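Local coordinates for protein glutathione S-transferase (Lodderomyces elongisporus, PDB 4IVF) that binds two molecules of glutathione per subunit and probably acts as a glutathione transferase, at residues F179-W184 with G202-S207; D172-A177 with D206-L211. All blocks are in the same frame, centred on the assembly; numbering follows the deposited sequence.

In the fold
Both contacts lie in the helical C-terminal domain of the GST fold. Interaction 1 is the buried crossing of helices 176-185 and 199-209; interaction 2, partly buried, sets the loop leading into the first against the end of the second and the turn after it. Along the chain, 172-177 leads into 179-184, and 202-207 overlaps 206-211, with D206 and S207 common to both interactions. Their centres are about 7 Å apart. The two merge into one apolar cluster: the F179 ring packs on Y174 and L208, and L182 on L208. W184, on helix 176-185, contacts bound glutathione.

Interaction 1 of 2, residues F179-W184 with G202-S207; sequences FALLGW and GKWYDS. With GSH (glutathione), chain T.
The contact between L181, L182, W204 and Y205 is apolar, with no hydrogen bond between the segments. CD2 of L181 comes within 3.5 Å of CH2 of W204, meeting the six-membered end of the indole obliquely. W204 turns its CG away from the backbone N (chi1 164°), which brings the six-membered ring up against L181, and the backbone N of L182 lies at the ring edge, 3.9 Å from W204 CH2. The side chain of L182 meets Y205 instead: its CD1 is 3.8 Å from CD1 of Y205, and these two side chains cross at about a right angle.

The polar end of the indole is tied within the same domain, since W204 NE1 donates to D178 OD2. W184 works on the ligand side. Its CZ2 approaches O31 of glutathione to 3.4 Å, while its NE1 is hydrogen-bonded to N17, itself a ligand-binding residue.

The short helical segments run nearly perpendicular, at 92°, with axes 11.2 Å apart, a separation bridged by large side chains. Helix 137-159 packs on L181 and W204, helix 102-131 covers L181 and W184, and helix 16-27 of the thioredoxin-like domain meets F179 and W184.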
loop_
_atom_site.group_PDB
_atom_site.type_symbol
_atom_site.label_atom_id
_atom_site.label_comp_id
_atom_site.label_asym_id
_atom_site.label_seq_id
_atom_site.Cartn_x
_atom_site.Cartn_y
_atom_site.Cartn_z
ATOM N N PHE F 179 -7.085 5.421 -10.762
ATOM C CA PHE F 179 -8.364 4.968 -10.242
ATOM C C PHE F 179 -8.337 4.813 -8.731
ATOM O O PHE F 179 -9.320 5.102 -8.065
ATOM C CB PHE F 179 -8.834 3.720 -10.978
ATOM C CG PHE F 179 -9.126 3.974 -12.429
ATOM C CD1 PHE F 179 -10.157 4.824 -12.794
ATOM C CD2 PHE F 179 -8.349 3.401 -13.423
ATOM C CE1 PHE F 179 -10.432 5.085 -14.126
ATOM C CE2 PHE F 179 -8.607 3.655 -14.752
ATOM C CZ PHE F 179 -9.657 4.507 -15.111
ATOM N N ALA F 180 -7.193 4.408 -8.195
ATOM C CA ALA F 180 -6.987 4.351 -6.747
ATOM C C ALA F 180 -7.141 5.716 -6.097
ATOM O O ALA F 180 -7.859 5.861 -5.102
ATOM C CB ALA F 180 -5.612 3.764 -6.418
ATOM N N LEU F 181 -6.451 6.716 -6.643
ATOM C CA LEU F 181 -6.504 8.064 -6.083
ATOM C C LEU F 181 -7.931 8.632 -6.152
ATOM O O LEU F 181 -8.409 9.305 -5.230
ATOM C CB LEU F 181 -5.512 8.988 -6.811
ATOM C CG LEU F 181 -5.504 10.435 -6.297
ATOM C CD1 LEU F 181 -5.058 10.483 -4.850
ATOM C CD2 LEU F 181 -4.637 11.338 -7.161
ATOM N N LEU F 182 -8.608 8.326 -7.250
ATOM C CA LEU F 182 -9.937 8.856 -7.540
ATOM C C LEU F 182 -10.971 8.524 -6.452
ATOM O O LEU F 182 -11.826 9.348 -6.121
ATOM C CB LEU F 182 -10.406 8.318 -8.896
ATOM C CG LEU F 182 -11.746 8.799 -9.436
ATOM C CD1 LEU F 182 -11.756 10.320 -9.538
ATOM C CD2 LEU F 182 -12.046 8.151 -10.780
ATOM N N GLY F 183 -10.898 7.313 -5.902
ATOM C CA GLY F 183 -11.840 6.903 -4.876
ATOM C C GLY F 183 -11.808 7.858 -3.696
ATOM O O GLY F 183 -12.853 8.236 -3.187
ATOM N N TRP F 184 -10.601 8.257 -3.287
ATOM C CA TRP F 184 -10.383 9.119 -2.128
ATOM C C TRP F 184 -10.492 10.605 -2.423
ATOM O O TRP F 184 -10.861 11.393 -1.540
ATOM C CB TRP F 184 -9.026 8.824 -1.494
ATOM C CG TRP F 184 -9.073 7.625 -0.581
ATOM C CD1 TRP F 184 -8.810 6.327 -0.909
ATOM C CD2 TRP F 184 -9.421 7.628 0.807
ATOM N NE1 TRP F 184 -8.975 5.514 0.195
ATOM C CE2 TRP F 184 -9.349 6.290 1.260
ATOM C CE3 TRP F 184 -9.775 8.634 1.717
ATOM C CZ2 TRP F 184 -9.617 5.932 2.585
ATOM C CZ3 TRP F 184 -10.052 8.275 3.041
ATOM C CH2 TRP F 184 -9.973 6.935 3.458
ATOM N N GLY F 202 -7.409 19.189 -10.298
ATOM C CA GLY F 202 -8.743 19.647 -10.634
ATOM C C GLY F 202 -9.192 19.258 -12.029
ATOM O O GLY F 202 -10.326 18.850 -12.213
ATOM N N LYS F 203 -8.312 19.389 -13.022
ATOM C CA LYS F 203 -8.651 19.021 -14.401
ATOM C C LYS F 203 -8.711 17.505 -14.568
ATOM O O LYS F 203 -9.600 16.965 -15.233
ATOM C CB LYS F 203 -7.622 19.595 -15.385
ATOM C CG LYS F 203 -7.645 21.099 -15.555
ATOM C CD LYS F 203 -6.365 21.576 -16.244
ATOM C CE LYS F 203 -6.544 22.932 -16.919
ATOM N NZ LYS F 203 -6.255 22.899 -18.401
ATOM N N TRP F 204 -7.731 16.836 -13.976
ATOM C CA TRP F 204 -7.654 15.384 -13.953
ATOM C C TRP F 204 -8.926 14.812 -13.310
ATOM O O TRP F 204 -9.575 13.914 -13.867
ATOM C CB TRP F 204 -6.393 14.978 -13.181
ATOM C CG TRP F 204 -6.314 13.547 -12.714
ATOM C CD1 TRP F 204 -5.756 12.500 -13.378
ATOM C CD2 TRP F 204 -6.765 13.030 -11.455
ATOM N NE1 TRP F 204 -5.847 11.356 -12.622
ATOM C CE2 TRP F 204 -6.469 11.654 -11.440
ATOM C CE3 TRP F 204 -7.410 13.598 -10.343
ATOM C CZ2 TRP F 204 -6.790 10.829 -10.357
ATOM C CZ3 TRP F 204 -7.739 12.772 -9.273
ATOM C CH2 TRP F 204 -7.420 11.408 -9.286
ATOM N N TYR F 205 -9.297 15.364 -12.159
ATOM C CA TYR F 205 -10.519 14.951 -11.468
ATOM C C TYR F 205 -11.771 15.180 -12.323
ATOM O O TYR F 205 -12.599 14.278 -12.487
ATOM C CB TYR F 205 -10.644 15.688 -10.127
ATOM C CG TYR F 205 -11.820 15.231 -9.273
ATOM C CD1 TYR F 205 -11.800 14.000 -8.628
ATOM C CD2 TYR F 205 -12.938 16.031 -9.111
ATOM C CE1 TYR F 205 -12.861 13.578 -7.848
ATOM C CE2 TYR F 205 -13.992 15.625 -8.331
ATOM C CZ TYR F 205 -13.954 14.387 -7.707
ATOM O OH TYR F 205 -15.009 13.974 -6.934
ATOM N N ASP F 206 -11.898 16.385 -12.871
ATOM C CA ASP F 206 -13.058 16.730 -13.694
ATOM C C ASP F 206 -13.161 15.821 -14.920
ATOM O O ASP F 206 -14.263 15.447 -15.342
ATOM C CB ASP F 206 -13.027 18.207 -14.140
ATOM C CG ASP F 206 -13.131 19.188 -12.974
ATOM O OD1 ASP F 206 -13.631 18.800 -11.892
ATOM O OD2 ASP F 206 -12.710 20.360 -13.149
ATOM N N SER F 207 -12.012 15.482 -15.497
ATOM C CA SER F 207 -11.975 14.598 -16.662
ATOM C C SER F 207 -12.486 13.191 -16.343
ATOM O O SER F 207 -13.246 12.603 -17.120
ATOM C CB SER F 207 -10.560 14.522 -17.228
ATOM O OG SER F 207 -10.250 15.707 -17.931
HETATM N N1 GSH T . -11.408 0.949 11.629
HETATM C CA1 GSH T . -11.665 2.316 11.247
HETATM C C1 GSH T . -11.319 3.218 12.354
HETATM O O11 GSH T . -10.776 2.758 13.385
HETATM O O12 GSH T . -11.545 4.444 12.270
HETATM C CB1 GSH T . -13.107 2.507 10.765
HETATM C CG1 GSH T . -13.177 3.553 9.714
HETATM C CD1 GSH T . -12.570 3.103 8.384
HETATM O OE1 GSH T . -12.468 1.902 8.089
HETATM N N2 GSH T . -12.079 4.122 7.383
HETATM C CA2 GSH T . -11.498 3.681 6.125
HETATM C C2 GSH T . -10.024 3.977 6.121
HETATM O O2 GSH T . -9.596 4.945 6.735
HETATM C CB2 GSH T . -12.102 4.410 5.013
HETATM S SG2 GSH T . -13.853 4.251 5.043
HETATM N N3 GSH T . -9.096 3.138 5.382
HETATM C CA3 GSH T . -7.686 3.472 5.404
HETATM C C3 GSH T . -7.049 3.115 4.121
HETATM O O31 GSH T . -7.704 3.105 3.049
HETATM O O32 GSH T . -5.826 2.805 4.121
#

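Interaction 2 of 2, residues D172-A177 with D206-L211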
loop_
_atom_site.group_PDB
_atom_site.type_symbol
_atom_site.label_atom_id
_atom_site.label_comp_id
_atom_site.label_asym_id
_atom_site.label_seq_id
_atom_site.Cartn_x
_atom_site.Cartn_y
_atom_site.Cartn_z
ATOM N N ASP F 172 0.527 8.092 -21.087
ATOM C CA ASP F 172 -0.594 8.514 -21.923
ATOM C C ASP F 172 -1.896 7.767 -21.636
ATOM O O ASP F 172 -2.779 7.700 -22.479
ATOM C CB ASP F 172 -0.229 8.326 -23.398
ATOM C CG ASP F 172 0.096 6.874 -23.744
ATOM O OD1 ASP F 172 0.331 6.065 -22.821
ATOM O OD2 ASP F 172 0.123 6.541 -24.949
ATOM N N ARG F 173 -2.027 7.193 -20.457
ATOM C CA ARG F 173 -3.257 6.474 -20.166
ATOM C C ARG F 173 -3.573 6.498 -18.680
ATOM O O ARG F 173 -2.678 6.629 -17.849
ATOM C CB ARG F 173 -3.169 5.030 -20.683
ATOM C CG ARG F 173 -2.283 4.110 -19.848
ATOM C CD ARG F 173 -1.716 2.954 -20.674
ATOM N NE ARG F 173 -0.884 3.469 -21.756
ATOM C CZ ARG F 173 -0.200 2.724 -22.617
ATOM N NH1 ARG F 173 -0.217 1.398 -22.536
ATOM N NH2 ARG F 173 0.513 3.321 -23.564
ATOM N N TYR F 174 -4.855 6.392 -18.349
ATOM C CA TYR F 174 -5.243 6.141 -16.964
ATOM C C TYR F 174 -4.779 4.748 -16.582
ATOM O O TYR F 174 -4.852 3.816 -17.378
ATOM C CB TYR F 174 -6.757 6.242 -16.780
ATOM C CG TYR F 174 -7.309 7.636 -16.947
ATOM C CD1 TYR F 174 -6.912 8.666 -16.100
ATOM C CD2 TYR F 174 -8.244 7.924 -17.942
ATOM C CE1 TYR F 174 -7.421 9.949 -16.243
ATOM C CE2 TYR F 174 -8.756 9.205 -18.095
ATOM C CZ TYR F 174 -8.341 10.209 -17.238
ATOM O OH TYR F 174 -8.848 11.478 -17.366
ATOM N N THR F 175 -4.255 4.618 -15.376
ATOM C CA THR F 175 -3.871 3.325 -14.847
ATOM C C THR F 175 -4.574 3.102 -13.505
ATOM O O THR F 175 -5.379 3.939 -13.071
ATOM C CB THR F 175 -2.354 3.255 -14.626
ATOM O OG1 THR F 175 -1.954 4.325 -13.754
ATOM C CG2 THR F 175 -1.610 3.357 -15.966
ATOM N N VAL F 176 -4.253 1.992 -12.840
ATOM C CA VAL F 176 -4.856 1.698 -11.543
ATOM C C VAL F 176 -4.456 2.769 -10.527
ATOM O O VAL F 176 -5.159 3.001 -9.551
ATOM C CB VAL F 176 -4.469 0.284 -11.008
ATOM C CG1 VAL F 176 -5.134 -0.817 -11.827
ATOM C CG2 VAL F 176 -2.960 0.097 -10.997
ATOM N N ALA F 177 -3.325 3.426 -10.757
ATOM C CA ALA F 177 -2.889 4.457 -9.830
ATOM C C ALA F 177 -3.880 5.623 -9.831
ATOM O O ALA F 177 -4.254 6.126 -8.777
ATOM C CB ALA F 177 -1.476 4.925 -10.156
ATOM N N ASP F 206 -11.898 16.385 -12.871
ATOM C CA ASP F 206 -13.058 16.730 -13.694
ATOM C C ASP F 206 -13.161 15.821 -14.920
ATOM O O ASP F 206 -14.263 15.447 -15.342
ATOM C CB ASP F 206 -13.027 18.207 -14.140
ATOM C CG ASP F 206 -13.131 19.188 -12.974
ATOM O OD1 ASP F 206 -13.631 18.800 -11.892
ATOM O OD2 ASP F 206 -12.710 20.360 -13.149
ATOM N N SER F 207 -12.012 15.482 -15.497
ATOM C CA SER F 207 -11.975 14.598 -16.662
ATOM C C SER F 207 -12.486 13.191 -16.343
ATOM O O SER F 207 -13.246 12.603 -17.120
ATOM C CB SER F 207 -10.560 14.522 -17.228
ATOM O OG SER F 207 -10.250 15.707 -17.931
ATOM N N LEU F 208 -12.066 12.656 -15.204
ATOM C CA LEU F 208 -12.500 11.319 -14.802
ATOM C C LEU F 208 -14.007 11.223 -14.515
ATOM O O LEU F 208 -14.649 10.235 -14.873
ATOM C CB LEU F 208 -11.671 10.821 -13.617
ATOM C CG LEU F 208 -10.289 10.354 -14.070
ATOM C CD1 LEU F 208 -9.266 10.427 -12.952
ATOM C CD2 LEU F 208 -10.397 8.931 -14.590
ATOM N N LEU F 209 -14.580 12.256 -13.902
ATOM C CA LEU F 209 -15.997 12.208 -13.553
ATOM C C LEU F 209 -16.881 12.318 -14.781
ATOM O O LEU F 209 -18.087 12.101 -14.701
ATOM C CB LEU F 209 -16.362 13.321 -12.597
ATOM C CG LEU F 209 -15.728 13.343 -11.218
ATOM C CD1 LEU F 209 -16.186 14.621 -10.562
ATOM C CD2 LEU F 209 -16.170 12.148 -10.416
ATOM N N LYS F 210 -16.282 12.658 -15.916
ATOM C CA LYS F 210 -17.038 12.760 -17.154
ATOM C C LYS F 210 -17.233 11.382 -17.762
ATOM O O LYS F 210 -18.112 11.187 -18.588
ATOM C CB LYS F 210 -16.332 13.672 -18.159
ATOM C CG LYS F 210 -16.320 15.137 -17.790
ATOM C CD LYS F 210 -15.758 15.959 -18.944
ATOM C CE LYS F 210 -16.001 17.447 -18.746
ATOM N NZ LYS F 210 -15.614 18.224 -19.957
ATOM N N LEU F 211 -16.411 10.428 -17.344
ATOM C CA LEU F 211 -16.492 9.064 -17.859
ATOM C C LEU F 211 -17.693 8.341 -17.265
ATOM O O LEU F 211 -17.859 8.297 -16.042
ATOM C CB LEU F 211 -15.221 8.278 -17.530
ATOM C CG LEU F 211 -13.865 8.934 -17.796
ATOM C CD1 LEU F 211 -12.753 7.908 -17.650
ATOM C CD2 LEU F 211 -13.823 9.591 -19.160
#
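One face of the Y174 ring is covered by L208, whose CD2 sits over the ring centre, 3.6 Å from the centroid and 14° off the normal, a clear CH-pi contact. CG of the same leucine is 3.6 Å from CE1 of Y174, so the branch point as well as one methyl bears on the tyrosine. L211 comes in obliquely and less closely, with CD1 4.2 Å from CE2 of Y174. The Y168 ring also meets Y174, edge-to-face.

The phenol reaches the helix at S207, where Y174 OH lies 3.5 Å from CB of S207 in van der Waals contact; S207 OG is turned to the backbone O of K203. Y174 and L208 point in opposite directions and lie alongside each other. CG of Y174 stands anti to its carbonyl carbon (chi1 -68°), which sends the ring out to the helix.

The loop carrying Y174 has its own polar ties. R173 grips D172 side-on in a salt bridge: NH2 of R173 is 2.8 Å from OD1 of D172 and uses its syn lone pair, while NE meets OD1 from above the carboxylate plane. Just beyond, T175 is the N-cap of helix 176-185, its OG1 accepting a weak bond from A177 N, while its backbone N donates to D178 OD1.

No hydrogen bond or salt bridge crosses between the segments. The loop therefore meets the end of helix 199-209 and the turn into helix 212-217 through dispersion and shape, while its charged groups are paired on the loop side, away from the ring.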